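Local coordinates for protein calmodulin binding transcription activator 1 (Homo sapiens, PDB 2CXK) that activates transcription in the nucleus and is represented here by its TIG/IPT domain, an immunoglobulin-like fold, at the interface of chains A and B. Sequence-based numbering; all coordinates share one arbitrary frame. Chains: chain A/B, calmodulin binding transcription activator 1.

The interface of chains A and B. Residues chain A 28-29, 52-53, 55-56; chain B 28-29, 53, 55-56.
A:Val56 and B:Val56 meet close to the two-fold axis that relates two copies of the TIG domain, each at the start of strand 56-60, and a threonine from the end of each strand 24-28 joins them. This part of the interface hides 183 Å² of protein surface, and the structure alone does not show whether the pairing exists outside the crystal.

The apolar part is made of methyl groups. The valines cross obliquely, CG2 of A:Val56 lying 3.7 Å from CG2 of B:Val56. Each valine also runs tip to tip into the threonine opposite: A:Val56 CG2 is 3.6 Å from B:Thr28 CG2, and A:Thr28 CG2 is 3.7 Å from B:Val56 CG2. At chi1 64° the methyl CG2 of A:Thr28 stands anti to its own carbonyl carbon and is the branch presented to the valine.

Polar contacts flank this methyl cluster on both sides. In A:Gln53, CD lies anti to CA (chi2 -179°), which carries the carboxamide out to B:Gly29, where NE2 donates to the backbone carbonyl O at 3.0 Å. The bond is nearly straight, 169° at the hydrogen, and the acceptor lies close to the amide plane, although the donor stands above the carbonyl plane and off its lone pairs. An alanine in place of A:Gln53 would probably leave the B:Gly29 carbonyl without this donor and open a gap against the B:Gly29 backbone. In the twin bond, B:Gln53 NE2 donates to A:Gly29 O at 3.1 Å. The carbonyl O of A:Gly55 stands 3.5 Å from the same B:Gln53 NE2, a near approach that lacks the geometry of a hydrogen bond.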
loop_
_atom_site.group_PDB
_atom_site.type_symbol
_atom_site.label_atom_id
_atom_site.label_comp_id
_atom_site.label_asym_id
_atom_site.label_seq_id
_atom_site.Cartn_x
_atom_site.Cartn_y
_atom_site.Cartn_z
ATOM N N THR A 28 3.324 2.863 5.395
ATOM C CA THR A 28 2.990 4.178 5.891
ATOM C C THR A 28 3.382 4.359 7.346
ATOM O O THR A 28 3.461 3.402 8.121
ATOM C CB THR A 28 1.485 4.462 5.702
ATOM O OG1 THR A 28 0.717 3.542 6.483
ATOM C CG2 THR A 28 1.111 4.317 4.239
ATOM N N GLY A 29 3.641 5.607 7.701
ATOM C CA GLY A 29 4.048 5.928 9.047
ATOM C C GLY A 29 4.428 7.387 9.117
ATOM O O GLY A 29 4.052 8.167 8.244
ATOM N N ILE A 52 7.350 8.466 -1.430
ATOM C CA ILE A 52 6.351 8.841 -2.430
ATOM C C ILE A 52 5.781 10.219 -2.116
ATOM O O ILE A 52 5.556 11.047 -2.997
ATOM C CB ILE A 52 5.183 7.819 -2.433
ATOM C CG1 ILE A 52 5.695 6.443 -2.878
ATOM C CG2 ILE A 52 4.043 8.321 -3.310
ATOM C CD1 ILE A 52 6.402 6.451 -4.225
ATOM N N GLN A 53 5.526 10.429 -0.836
ATOM C CA GLN A 53 5.001 11.678 -0.324
ATOM C C GLN A 53 5.126 11.538 1.177
ATOM O O GLN A 53 5.359 10.443 1.683
ATOM C CB GLN A 53 3.539 11.869 -0.734
ATOM C CG GLN A 53 2.598 10.795 -0.237
ATOM C CD GLN A 53 1.176 11.043 -0.694
ATOM O OE1 GLN A 53 0.903 11.105 -1.892
ATOM N NE2 GLN A 53 0.264 11.196 0.256
ATOM N N GLY A 55 4.999 10.539 4.734
ATOM C CA GLY A 55 4.352 9.421 5.390
ATOM C C GLY A 55 4.186 8.156 4.576
ATOM O O GLY A 55 3.662 7.166 5.088
ATOM N N VAL A 56 4.645 8.170 3.327
ATOM C CA VAL A 56 4.495 7.002 2.464
ATOM C C VAL A 56 5.785 6.554 1.799
ATOM O O VAL A 56 6.354 7.278 0.990
ATOM C CB VAL A 56 3.469 7.277 1.355
ATOM C CG1 VAL A 56 3.336 6.057 0.441
ATOM C CG2 VAL A 56 2.130 7.645 1.986
ATOM N N THR B 28 -2.699 6.102 -1.986
ATOM C CA THR B 28 -2.136 7.359 -1.512
ATOM C C THR B 28 -2.375 8.513 -2.476
ATOM O O THR B 28 -2.493 8.327 -3.688
ATOM C CB THR B 28 -0.615 7.218 -1.231
ATOM O OG1 THR B 28 0.067 6.842 -2.432
ATOM C CG2 THR B 28 -0.375 6.156 -0.170
ATOM N N GLY B 29 -2.453 9.711 -1.916
ATOM C CA GLY B 29 -2.703 10.889 -2.714
ATOM C C GLY B 29 -2.892 12.085 -1.805
ATOM O O GLY B 29 -2.495 12.041 -0.647
ATOM N N GLN B 53 -4.199 7.922 7.777
ATOM C CA GLN B 53 -3.478 9.118 8.181
ATOM C C GLN B 53 -3.509 10.016 6.952
ATOM O O GLN B 53 -3.800 9.547 5.852
ATOM C CB GLN B 53 -2.034 8.783 8.562
ATOM C CG GLN B 53 -1.207 8.177 7.438
ATOM C CD GLN B 53 0.214 7.879 7.882
ATOM O OE1 GLN B 53 0.433 7.135 8.838
ATOM N NE2 GLN B 53 1.184 8.461 7.191
ATOM N N GLY B 55 -3.242 11.630 3.597
ATOM C CA GLY B 55 -2.702 11.111 2.350
ATOM C C GLY B 55 -2.799 9.611 2.141
ATOM O O GLY B 55 -2.410 9.098 1.089
ATOM N N VAL B 56 -3.327 8.900 3.124
ATOM C CA VAL B 56 -3.420 7.452 3.017
ATOM C C VAL B 56 -4.809 6.891 3.265
ATOM O O VAL B 56 -5.350 7.016 4.364
ATOM C CB VAL B 56 -2.457 6.777 4.005
ATOM C CG1 VAL B 56 -2.552 5.258 3.880
ATOM C CG2 VAL B 56 -1.047 7.273 3.752
#